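Local coordinates for GDSL-like Lipase/Acylhydrolase family protein (Neisseria meningitidis, PDB 4K7J), which probably acts as a peptidoglycan O-acetylesterase of the SGNH hydrolase family, removing O-linked acetyl groups from the bacterial cell wall, at residues W88-P91 against G96-M99; M311-A316 against T321-W326; G349-F352 against G356-R359. All blocks are in the same frame, centred on the assembly; numbering follows the deposited sequence.

The three contacts follow one another along the chain; none nests in or crosses another. Contact 1 comes first and closes a short loop between helix 68-81 and strand 102-106, where the chain passes from the alpha/beta part to the beta sheets. Contact 2 closes the turn between helix 305-318 and strand 322-325 of the mixed sheet. Contact 3 closes the entry into helix 354-373. Contacts 1 and 2 lie on opposite sides of the chain's centre, with centres about 26 Å apart. Contacts 2 and 3 touch: Trp326 CZ2 packs 3.8 Å from Phe352 CE1. Contact 1 touches neither; its nearest atoms are about 8 Å from contact 3.

Contact 1: W88-P91 against G96-M99; sequences WVYP and GQRM
Tyr90 and Gln97 meet through a hydrogen bond from Gln97 NE2 to Tyr90 OH, 2.9 Å long with an N-H...O angle of 148°. The hydroxyl lies in the plane of the amide, while the phenol ring is turned 59° from it. Gln97 NE2 has a second acceptor, Gly215 O, and Gln97 OE1 is bonded to Asn217 N. Both ends of the amide are therefore held, which fixes its rotation and places its N-H for Tyr90. Tyr90 is itself buried. Its backbone O is bonded to His104 NE2. Its backbone N makes a weak bond to the sulfur, Tyr90 N to Met99 SD 3.6 Å.

The Met99 side chain covers one face of the Tyr90 ring in a Met-aromatic contact. Met99 SD sits 4.2 Å from the centroid of the Tyr90 ring. Bends at chi2 and chi3 curl the methyl back over the same face, and Met99 CE comes 3.8 Å from the centroid of the Tyr90 ring as a CH-pi contact. This loop bridges two parts of the fold. Gln97 is tied to the end of strand 208-215 of the mixed sheet, and Val89 pairs by its backbone with Ile200 of strand 195-203, in one of the antiparallel sheets. Val89 CB also touches Met99 SD at 3.6 Å. At the edge of the Tyr90 ring lies the backbone N of Arg98, whose side chain turns elsewhere and bonds Gly66 O through NH1.

Contact 2: M311-A316 against T321-W326; sequences MQRRVA and TMFWSW
Arg313 lies across one face of the Phe323 ring. Its CB stands 3.9 Å from the ring centroid, nearly along the ring normal, as a CH-pi contact. With CG anti to the backbone N (chi1 -172°), the chain runs on over the ring, and a bend at chi3 drops the guanidinium past the ring's rim, where Phe323 CE2 faces the centre of one of its sides. The two planes are not stacked but stand 51° apart. Arg313 NH1 is hydrogen-bonded to Tyr31 OH, which holds the far end of the chain.

Ala316 and Gln312 add to the packing round Phe323. Ala316 CB is 3.7 Å from Phe323 CB, and Gln312 CB is 3.9 Å from Phe323 CE1. The amide of Gln312 points on to the backbones of Ala287 and Tyr247. At the turn, Thr321 N bonds to Ala316 O at 2.7 Å. Thr321 OG1 packs on Ala316 CB and donates to Met322 O at 2.8 Å, from above that carbonyl's plane. At the other end of the strand, Ser325 is the N-cap of the next helix, with OG bonded to Asn328 N.

Helix and strand axes pass 8.2 Å apart and run roughly antiparallel, at 156°. This is the helix-to-strand half of a beta-alpha-beta crossover, strand 281-286, helix 305-318 and strand 322-325, in the layered alpha/beta fold of SGNH hydrolases.

Contact 3: G349-F352 against G356-R359; sequences GVHF and GYRR. With ACT (acetate ion), chain C.
The Tyr357 ring has Phe352 CB over the centre of one face, 3.5 Å from the ring centroid. Beyond CB, the Phe352 ring turns its edge toward that face. The pair is an offset edge-to-face contact, with planes at 60° and centroids 5.2 Å apart; Phe352 CD1 approaches Tyr357 CE1 to 3.5 Å. The imidazole of His351 carries Val350 CG1 over one face. Near its plane, at the edges, lie Tyr357 OH and an acetate oxygen.

Hydrogen bonds hold the tyrosine and the histidine. Phe352 N donates to Tyr357 OH over 3.1 Å, and the bond is almost straight at 170°. Tyr357 OH is also bonded to His63 ND1, so two partners grip this buried hydroxyl. Tyr357 CG is anti to the carbonyl carbon (chi1 -74°), which points the ring back toward the loop, so that Tyr357 OH reaches Phe352 N. Gly356, one residue earlier on the helix, lies against Phe352 CB, its carbonyl C 4.4 Å away.

His351 is bonded at both nitrogens. ND1 pairs with Asp348 OD2, and NE2 donates to the acetate O at 2.7 Å, again nearly linear. The acetate, which probably comes from the crystallisation liquor, is also held by Ser62 N, Gly218 N and Asn250 ND2. These three donors are consistent with an oxyanion hole, and Asp348 with His351 fits the Asp-x-x-His motif of the SGNH catalytic triad, in which Ser62 is probably the nucleophile.

Contact 1: W88-P91 against G96-M99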
ATOM      1  N   TRP A  88       2.742   5.653  -6.364  1.00 14.46           N
ATOM      2  CA  TRP A  88       2.880   6.465  -5.158  1.00 17.12           C
ATOM      3  C   TRP A  88       4.017   5.934  -4.295  1.00 18.24           C
ATOM      4  O   TRP A  88       3.944   4.798  -3.815  1.00 20.16           O
ATOM      5  CB  TRP A  88       1.589   6.429  -4.330  1.00 13.63           C
ATOM      6  CG  TRP A  88       0.392   7.112  -4.969  1.00 17.80           C
ATOM      7  CD1 TRP A  88      -0.646   6.512  -5.626  1.00 18.94           C
ATOM      8  CD2 TRP A  88       0.116   8.524  -4.986  1.00 19.24           C
ATOM      9  NE1 TRP A  88      -1.555   7.465  -6.051  1.00 17.12           N
ATOM     10  CE2 TRP A  88      -1.106   8.706  -5.676  1.00 17.63           C
ATOM     11  CE3 TRP A  88       0.792   9.650  -4.495  1.00 16.01           C
ATOM     12  CZ2 TRP A  88      -1.673   9.971  -5.884  1.00 21.86           C
ATOM     13  CZ3 TRP A  88       0.231  10.911  -4.696  1.00 17.40           C
ATOM     14  CH2 TRP A  88      -0.990  11.060  -5.389  1.00 18.02           C
ATOM     15  N   VAL A  89       5.051   6.752  -4.081  1.00 13.77           N
ATOM     16  CA  VAL A  89       6.200   6.354  -3.261  1.00 14.37           C
ATOM     17  C   VAL A  89       6.524   7.345  -2.124  1.00 12.67           C
ATOM     18  O   VAL A  89       5.993   8.449  -2.085  1.00 12.70           O
ATOM     19  CB  VAL A  89       7.443   6.155  -4.136  1.00 13.54           C
ATOM     20  CG1 VAL A  89       7.097   5.267  -5.331  1.00 16.85           C
ATOM     21  CG2 VAL A  89       7.975   7.497  -4.617  1.00 18.34           C
ATOM     22  N   TYR A  90       7.391   6.940  -1.198  1.00 16.86           N
ATOM     23  CA  TYR A  90       7.765   7.791  -0.068  1.00 12.98           C
ATOM     24  C   TYR A  90       8.376   9.086  -0.575  1.00 17.30           C
ATOM     25  O   TYR A  90       9.025   9.096  -1.611  1.00 18.14           O
ATOM     26  CB  TYR A  90       8.809   7.113   0.816  1.00 11.91           C
ATOM     27  CG  TYR A  90       8.391   5.821   1.494  1.00 14.42           C
ATOM     28  CD1 TYR A  90       7.054   5.461   1.612  1.00 12.31           C
ATOM     29  CD2 TYR A  90       9.350   4.967   2.039  1.00 17.63           C
ATOM     30  CE1 TYR A  90       6.680   4.280   2.241  1.00 13.07           C
ATOM     31  CE2 TYR A  90       8.988   3.780   2.675  1.00 14.55           C
ATOM     32  CZ  TYR A  90       7.657   3.444   2.771  1.00 14.20           C
ATOM     33  OH  TYR A  90       7.296   2.273   3.385  1.00 12.47           O
ATOM     34  N   PRO A  91       8.194  10.178   0.171  1.00 15.01           N
ATOM     35  CA  PRO A  91       8.880  11.417  -0.205  1.00 15.17           C
ATOM     36  C   PRO A  91      10.343  11.437   0.260  1.00 21.16           C
ATOM     37  O   PRO A  91      11.074  12.345  -0.121  1.00 20.21           O
ATOM     38  CB  PRO A  91       8.071  12.483   0.532  1.00 14.11           C
ATOM     39  CG  PRO A  91       7.578  11.787   1.756  1.00 16.40           C
ATOM     40  CD  PRO A  91       7.310  10.360   1.333  1.00 14.18           C
ATOM     41  N   GLY A  96      13.573   1.849   8.702  1.00 16.88           N
ATOM     42  CA  GLY A  96      12.980   0.543   8.930  1.00 14.52           C
ATOM     43  C   GLY A  96      12.030   0.102   7.841  1.00 17.13           C
ATOM     44  O   GLY A  96      11.430  -0.975   7.929  1.00 14.89           O
ATOM     45  N   GLN A  97      11.873   0.930   6.811  1.00 12.13           N
ATOM     46  CA  GLN A  97      10.929   0.621   5.741  1.00 14.07           C
ATOM     47  C   GLN A  97      11.629   0.807   4.399  1.00 17.86           C
ATOM     48  O   GLN A  97      12.752   1.299   4.345  1.00 18.08           O
ATOM     49  CB  GLN A  97       9.649   1.474   5.877  1.00 14.71           C
ATOM     50  CG  GLN A  97       9.018   1.340   7.275  1.00 15.84           C
ATOM     51  CD  GLN A  97       7.602   1.922   7.423  1.00 16.80           C
ATOM     52  OE1 GLN A  97       7.086   2.008   8.535  1.00 16.62           O
ATOM     53  NE2 GLN A  97       6.969   2.296   6.307  1.00 14.52           N
ATOM     54  N   ARG A  98      10.985   0.412   3.312  1.00 18.28           N
ATOM     55  CA  ARG A  98      11.708   0.296   2.055  1.00 15.32           C
ATOM     56  C   ARG A  98      10.846   0.544   0.808  1.00 23.55           C
ATOM     57  O   ARG A  98       9.704   0.083   0.718  1.00 17.70           O
ATOM     58  CB  ARG A  98      12.374  -1.087   1.998  1.00 16.70           C
ATOM     59  CG  ARG A  98      12.895  -1.510   0.636  1.00 18.37           C
ATOM     60  CD  ARG A  98      13.543  -2.900   0.724  1.00 22.61           C
ATOM     61  NE  ARG A  98      14.044  -3.346  -0.572  1.00 18.15           N
ATOM     62  CZ  ARG A  98      13.355  -4.090  -1.434  1.00 23.67           C
ATOM     63  NH1 ARG A  98      12.115  -4.494  -1.145  1.00 14.98           N
ATOM     64  NH2 ARG A  98      13.904  -4.429  -2.594  1.00 23.69           N
ATOM     65  N   MET A  99      11.388   1.303  -0.142  1.00 17.81           N
ATOM     66  CA  MET A  99      10.802   1.382  -1.472  1.00 17.07           C
ATOM     67  C   MET A  99      11.740   0.649  -2.418  1.00 23.51           C
ATOM     68  O   MET A  99      12.915   1.003  -2.516  1.00 19.83           O
ATOM     69  CB  MET A  99      10.687   2.833  -1.941  1.00 19.95           C
ATOM     70  CG  MET A  99       9.644   3.678  -1.241  1.00 15.81           C
ATOM     71  SD  MET A  99       7.998   3.439  -1.909  1.00 19.08           S
ATOM     72  CE  MET A  99       7.362   2.223  -0.744  1.00 19.93           C
TER

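Contact 2: M311-A316 against T321-W326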
ATOM      1  N   MET A 311     -12.522 -12.815  11.679  1.00 17.07           N
ATOM      2  CA  MET A 311     -13.158 -11.517  11.583  1.00 20.63           C
ATOM      3  C   MET A 311     -12.906 -10.931  10.202  1.00 18.39           C
ATOM      4  O   MET A 311     -13.825 -10.403   9.571  1.00 19.83           O
ATOM      5  CB  MET A 311     -12.624 -10.561  12.647  1.00 17.45           C
ATOM      6  CG  MET A 311     -13.142  -9.144  12.451  1.00 23.59           C
ATOM      7  SD  MET A 311     -12.099  -7.953  13.280  1.00 31.36           S
ATOM      8  CE  MET A 311     -10.704  -7.955  12.154  1.00 23.20           C
ATOM      9  N   GLN A 312     -11.663 -11.042   9.730  1.00 18.06           N
ATOM     10  CA  GLN A 312     -11.301 -10.474   8.429  1.00 17.42           C
ATOM     11  C   GLN A 312     -12.151 -11.032   7.303  1.00 20.28           C
ATOM     12  O   GLN A 312     -12.598 -10.287   6.423  1.00 15.11           O
ATOM     13  CB  GLN A 312      -9.825 -10.709   8.114  1.00 11.38           C
ATOM     14  CG  GLN A 312      -8.870  -9.980   9.039  1.00 15.01           C
ATOM     15  CD  GLN A 312      -7.416 -10.237   8.689  1.00 18.05           C
ATOM     16  OE1 GLN A 312      -6.911 -11.329   8.889  1.00 15.86           O
ATOM     17  NE2 GLN A 312      -6.744  -9.226   8.147  1.00 18.88           N
ATOM     18  N   ARG A 313     -12.362 -12.344   7.316  1.00 13.09           N
ATOM     19  CA  ARG A 313     -13.196 -12.962   6.299  1.00 16.84           C
ATOM     20  C   ARG A 313     -14.667 -12.537   6.395  1.00 16.61           C
ATOM     21  O   ARG A 313     -15.290 -12.259   5.382  1.00 17.71           O
ATOM     22  CB  ARG A 313     -13.057 -14.491   6.308  1.00 20.69           C
ATOM     23  CG  ARG A 313     -13.758 -15.129   5.135  1.00 18.37           C
ATOM     24  CD  ARG A 313     -13.934 -16.616   5.332  1.00 24.96           C
ATOM     25  NE  ARG A 313     -12.697 -17.347   5.096  1.00 26.36           N
ATOM     26  CZ  ARG A 313     -12.261 -17.703   3.891  1.00 26.56           C
ATOM     27  NH1 ARG A 313     -12.959 -17.388   2.809  1.00 25.09           N
ATOM     28  NH2 ARG A 313     -11.122 -18.367   3.769  1.00 27.66           N
ATOM     29  N   ARG A 314     -15.213 -12.453   7.604  1.00 18.44           N
ATOM     30  CA  ARG A 314     -16.579 -11.937   7.773  1.00 16.09           C
ATOM     31  C   ARG A 314     -16.722 -10.513   7.228  1.00 16.99           C
ATOM     32  O   ARG A 314     -17.716 -10.179   6.582  1.00 15.64           O
ATOM     33  CB  ARG A 314     -16.988 -11.933   9.247  1.00 17.83           C
ATOM     34  CG  ARG A 314     -17.279 -13.291   9.842  1.00 19.33           C
ATOM     35  CD  ARG A 314     -18.046 -13.151  11.168  1.00 21.65           C
ATOM     36  NE  ARG A 314     -17.301 -12.449  12.218  1.00 19.98           N
ATOM     37  CZ  ARG A 314     -16.353 -13.016  12.952  1.00 19.88           C
ATOM     38  NH1 ARG A 314     -16.029 -14.283  12.746  1.00 22.02           N
ATOM     39  NH2 ARG A 314     -15.728 -12.325  13.888  1.00 18.83           N
ATOM     40  N   VAL A 315     -15.727  -9.671   7.493  1.00 15.75           N
ATOM     41  CA  VAL A 315     -15.747  -8.296   6.977  1.00 15.74           C
ATOM     42  C   VAL A 315     -15.768  -8.280   5.452  1.00 19.54           C
ATOM     43  O   VAL A 315     -16.551  -7.538   4.834  1.00 19.88           O
ATOM     44  CB  VAL A 315     -14.538  -7.473   7.485  1.00 16.95           C
ATOM     45  CG1 VAL A 315     -14.413  -6.162   6.703  1.00 18.20           C
ATOM     46  CG2 VAL A 315     -14.671  -7.206   8.978  1.00 17.63           C
ATOM     47  N   ALA A 316     -14.907  -9.103   4.851  1.00 15.79           N
ATOM     48  CA  ALA A 316     -14.887  -9.278   3.393  1.00 18.45           C
ATOM     49  C   ALA A 316     -16.265  -9.620   2.816  1.00 20.87           C
ATOM     50  O   ALA A 316     -16.712  -9.026   1.820  1.00 16.65           O
ATOM     51  CB  ALA A 316     -13.884 -10.358   3.011  1.00 15.47           C
ATOM     52  N   THR A 321     -16.340  -7.662  -0.495  1.00 18.30           N
ATOM     53  CA  THR A 321     -15.016  -7.471  -1.059  1.00 18.82           C
ATOM     54  C   THR A 321     -14.444  -8.820  -1.481  1.00 20.12           C
ATOM     55  O   THR A 321     -15.096  -9.856  -1.334  1.00 23.41           O
ATOM     56  CB  THR A 321     -14.070  -6.832  -0.023  1.00 16.82           C
ATOM     57  OG1 THR A 321     -13.516  -7.856   0.809  1.00 17.92           O
ATOM     58  CG2 THR A 321     -14.835  -5.855   0.851  1.00 15.04           C
ATOM     59  N   MET A 322     -13.231  -8.807  -2.017  1.00 16.01           N
ATOM     60  CA  MET A 322     -12.494 -10.040  -2.239  1.00 17.24           C
ATOM     61  C   MET A 322     -11.688 -10.348  -0.982  1.00 20.72           C
ATOM     62  O   MET A 322     -11.416  -9.443  -0.193  1.00 19.14           O
ATOM     63  CB  MET A 322     -11.573  -9.904  -3.440  1.00 18.38           C
ATOM     64  CG  MET A 322     -12.331  -9.834  -4.767  1.00 21.09           C
ATOM     65  SD  MET A 322     -11.239  -9.440  -6.140  1.00 22.89           S
ATOM     66  CE  MET A 322     -10.870  -7.720  -5.785  1.00 25.12           C
ATOM     67  N   PHE A 323     -11.340 -11.621  -0.795  1.00 17.00           N
ATOM     68  CA  PHE A 323     -10.575 -12.079   0.361  1.00 15.62           C
ATOM     69  C   PHE A 323      -9.520 -13.082  -0.101  1.00 19.47           C
ATOM     70  O   PHE A 323      -9.838 -14.050  -0.784  1.00 21.70           O
ATOM     71  CB  PHE A 323     -11.505 -12.718   1.398  1.00 14.81           C
ATOM     72  CG  PHE A 323     -10.799 -13.220   2.630  1.00 22.23           C
ATOM     73  CD1 PHE A 323     -10.473 -12.352   3.666  1.00 16.47           C
ATOM     74  CD2 PHE A 323     -10.472 -14.562   2.761  1.00 22.65           C
ATOM     75  CE1 PHE A 323      -9.832 -12.806   4.794  1.00 21.06           C
ATOM     76  CE2 PHE A 323      -9.829 -15.024   3.891  1.00 20.56           C
ATOM     77  CZ  PHE A 323      -9.508 -14.148   4.907  1.00 19.29           C
ATOM     78  N   TRP A 324      -8.259 -12.839   0.251  1.00 17.18           N
ATOM     79  CA  TRP A 324      -7.188 -13.760  -0.077  1.00 16.23           C
ATOM     80  C   TRP A 324      -6.577 -14.291   1.209  1.00 19.07           C
ATOM     81  O   TRP A 324      -6.073 -13.525   2.025  1.00 17.44           O
ATOM     82  CB  TRP A 324      -6.127 -13.060  -0.908  1.00 15.29           C
ATOM     83  CG  TRP A 324      -5.118 -13.968  -1.520  1.00 17.10           C
ATOM     84  CD1 TRP A 324      -5.292 -14.777  -2.604  1.00 23.05           C
ATOM     85  CD2 TRP A 324      -3.749 -14.126  -1.119  1.00 22.54           C
ATOM     86  NE1 TRP A 324      -4.128 -15.445  -2.888  1.00 20.95           N
ATOM     87  CE2 TRP A 324      -3.164 -15.060  -1.994  1.00 22.33           C
ATOM     88  CE3 TRP A 324      -2.965 -13.564  -0.106  1.00 16.27           C
ATOM     89  CZ2 TRP A 324      -1.827 -15.450  -1.886  1.00 19.44           C
ATOM     90  CZ3 TRP A 324      -1.642 -13.956   0.004  1.00 19.86           C
ATOM     91  CH2 TRP A 324      -1.086 -14.888  -0.885  1.00 18.98           C
ATOM     92  N   SER A 325      -6.631 -15.605   1.394  1.00 20.82           N
ATOM     93  CA  SER A 325      -6.125 -16.202   2.626  1.00 16.60           C
ATOM     94  C   SER A 325      -4.642 -16.505   2.543  1.00 18.59           C
ATOM     95  O   SER A 325      -4.232 -17.539   1.996  1.00 19.37           O
ATOM     96  CB  SER A 325      -6.874 -17.491   2.977  1.00 19.05           C
ATOM     97  OG  SER A 325      -6.246 -18.111   4.091  1.00 22.19           O
ATOM     98  N   TRP A 326      -3.844 -15.600   3.096  1.00 19.89           N
ATOM     99  CA  TRP A 326      -2.402 -15.774   3.162  1.00 17.13           C
ATOM    100  C   TRP A 326      -2.089 -17.020   3.980  1.00 18.98           C
ATOM    101  O   TRP A 326      -1.168 -17.760   3.655  1.00 17.83           O
ATOM    102  CB  TRP A 326      -1.772 -14.527   3.789  1.00 14.56           C
ATOM    103  CG  TRP A 326      -0.302 -14.374   3.604  1.00 20.60           C
ATOM    104  CD1 TRP A 326       0.606 -15.349   3.277  1.00 17.21           C
ATOM    105  CD2 TRP A 326       0.444 -13.152   3.720  1.00 18.81           C
ATOM    106  NE1 TRP A 326       1.871 -14.805   3.198  1.00 17.94           N
ATOM    107  CE2 TRP A 326       1.798 -13.461   3.466  1.00 17.67           C
ATOM    108  CE3 TRP A 326       0.095 -11.828   4.013  1.00 18.28           C
ATOM    109  CZ2 TRP A 326       2.806 -12.491   3.502  1.00 17.56           C
ATOM    110  CZ3 TRP A 326       1.100 -10.867   4.060  1.00 15.39           C
ATOM    111  CH2 TRP A 326       2.436 -11.203   3.799  1.00 18.99           C
TER

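Contact 3: G349-F352 against G356-R359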
ATOM      1  N   GLY A 349       9.307 -16.132  13.399  1.00 24.37           N
ATOM      2  CA  GLY A 349       8.045 -16.801  13.102  1.00 25.00           C
ATOM      3  C   GLY A 349       6.876 -15.846  12.877  1.00 25.37           C
ATOM      4  O   GLY A 349       5.708 -16.232  12.996  1.00 18.41           O
ATOM      5  N   VAL A 350       7.194 -14.593  12.564  1.00 21.65           N
ATOM      6  CA  VAL A 350       6.181 -13.579  12.300  1.00 21.69           C
ATOM      7  C   VAL A 350       6.435 -12.949  10.939  1.00 20.42           C
ATOM      8  O   VAL A 350       5.541 -12.892  10.088  1.00 18.44           O
ATOM      9  CB  VAL A 350       6.197 -12.470  13.367  1.00 21.23           C
ATOM     10  CG1 VAL A 350       5.187 -11.373  13.010  1.00 21.27           C
ATOM     11  CG2 VAL A 350       5.899 -13.056  14.755  1.00 24.69           C
ATOM     12  N   HIS A 351       7.665 -12.486  10.732  1.00 24.08           N
ATOM     13  CA  HIS A 351       8.034 -11.820   9.482  1.00 22.49           C
ATOM     14  C   HIS A 351       8.603 -12.820   8.484  1.00 19.53           C
ATOM     15  O   HIS A 351       9.000 -13.914   8.858  1.00 22.56           O
ATOM     16  CB  HIS A 351       9.005 -10.661   9.750  1.00 20.28           C
ATOM     17  CG  HIS A 351       8.469  -9.658  10.727  1.00 22.10           C
ATOM     18  ND1 HIS A 351       8.768  -9.694  12.073  1.00 27.71           N
ATOM     19  CD2 HIS A 351       7.620  -8.616  10.560  1.00 27.18           C
ATOM     20  CE1 HIS A 351       8.138  -8.710  12.690  1.00 25.53           C
ATOM     21  NE2 HIS A 351       7.435  -8.040  11.795  1.00 31.38           N
ATOM     22  N   PHE A 352       8.610 -12.456   7.208  1.00 17.59           N
ATOM     23  CA  PHE A 352       9.120 -13.361   6.197  1.00 20.45           C
ATOM     24  C   PHE A 352      10.459 -12.877   5.661  1.00 20.06           C
ATOM     25  O   PHE A 352      10.896 -11.751   5.931  1.00 17.26           O
ATOM     26  CB  PHE A 352       8.110 -13.526   5.054  1.00 19.52           C
ATOM     27  CG  PHE A 352       6.812 -14.171   5.468  1.00 20.03           C
ATOM     28  CD1 PHE A 352       5.820 -13.432   6.110  1.00 16.56           C
ATOM     29  CD2 PHE A 352       6.572 -15.515   5.196  1.00 20.41           C
ATOM     30  CE1 PHE A 352       4.596 -14.027   6.494  1.00 19.06           C
ATOM     31  CE2 PHE A 352       5.361 -16.118   5.568  1.00 19.55           C
ATOM     32  CZ  PHE A 352       4.367 -15.372   6.216  1.00 15.65           C
ATOM     33  N   GLY A 356      10.366 -15.359   0.768  1.00 18.90           N
ATOM     34  CA  GLY A 356       9.073 -15.726   1.314  1.00 21.05           C
ATOM     35  C   GLY A 356       8.006 -14.741   0.874  1.00 22.76           C
ATOM     36  O   GLY A 356       6.922 -15.131   0.431  1.00 16.97           O
ATOM     37  N   TYR A 357       8.312 -13.452   0.977  1.00 18.42           N
ATOM     38  CA  TYR A 357       7.362 -12.440   0.518  1.00 22.11           C
ATOM     39  C   TYR A 357       7.139 -12.525  -0.993  1.00 20.80           C
ATOM     40  O   TYR A 357       6.005 -12.368  -1.478  1.00 16.27           O
ATOM     41  CB  TYR A 357       7.818 -11.028   0.910  1.00 16.53           C
ATOM     42  CG  TYR A 357       7.661 -10.699   2.376  1.00 17.24           C
ATOM     43  CD1 TYR A 357       6.414 -10.762   2.994  1.00 18.82           C
ATOM     44  CD2 TYR A 357       8.759 -10.322   3.146  1.00 21.41           C
ATOM     45  CE1 TYR A 357       6.267 -10.465   4.335  1.00 15.26           C
ATOM     46  CE2 TYR A 357       8.620 -10.024   4.493  1.00 17.08           C
ATOM     47  CZ  TYR A 357       7.366 -10.096   5.079  1.00 16.08           C
ATOM     48  OH  TYR A 357       7.207  -9.801   6.416  1.00 19.40           O
ATOM     49  N   ARG A 358       8.220 -12.761  -1.736  1.00 16.43           N
ATOM     50  CA  ARG A 358       8.104 -12.862  -3.188  1.00 24.56           C
ATOM     51  C   ARG A 358       7.192 -14.028  -3.557  1.00 21.18           C
ATOM     52  O   ARG A 358       6.349 -13.903  -4.440  1.00 22.54           O
ATOM     53  CB  ARG A 358       9.471 -13.046  -3.853  1.00 22.58           C
ATOM     54  CG  ARG A 358       9.397 -13.022  -5.385  1.00 25.22           C
ATOM     55  CD  ARG A 358      10.639 -13.638  -6.045  1.00 33.35           C
ATOM     56  NE  ARG A 358      10.771 -15.063  -5.740  1.00 40.77           N
ATOM     57  CZ  ARG A 358      11.864 -15.624  -5.229  1.00 43.90           C
ATOM     58  NH1 ARG A 358      12.938 -14.882  -4.975  1.00 40.51           N
ATOM     59  NH2 ARG A 358      11.887 -16.928  -4.979  1.00 31.43           N
ATOM     60  N   ARG A 359       7.358 -15.146  -2.851  1.00 19.03           N
ATOM     61  CA  ARG A 359       6.583 -16.357  -3.115  1.00 21.83           C
ATOM     62  C   ARG A 359       5.100 -16.122  -2.847  1.00 25.78           C
ATOM     63  O   ARG A 359       4.240 -16.461  -3.670  1.00 23.64           O
ATOM     64  CB  ARG A 359       7.098 -17.516  -2.252  1.00 24.75           C
ATOM     65  CG  ARG A 359       6.324 -18.831  -2.388  1.00 29.55           C
ATOM     66  CD  ARG A 359       6.816 -19.882  -1.366  1.00 38.97           C
ATOM     67  NE  ARG A 359       6.233 -21.210  -1.592  1.00 48.81           N
ATOM     68  CZ  ARG A 359       6.486 -22.292  -0.855  1.00 49.07           C
ATOM     69  NH1 ARG A 359       7.316 -22.233   0.182  1.00 40.57           N
ATOM     70  NH2 ARG A 359       5.901 -23.443  -1.154  1.00 64.54           N
TER
HETATM   71  C   ACT C 401       4.551  -6.133  11.620  1.00 28.47           C
HETATM   72  O   ACT C 401       5.602  -6.081  12.325  1.00 25.01           O
HETATM   73  OXT ACT C 401       4.009  -5.043  11.300  1.00 21.56           O
HETATM   74  CH3 ACT C 401       3.977  -7.434  11.152  1.00 19.13           C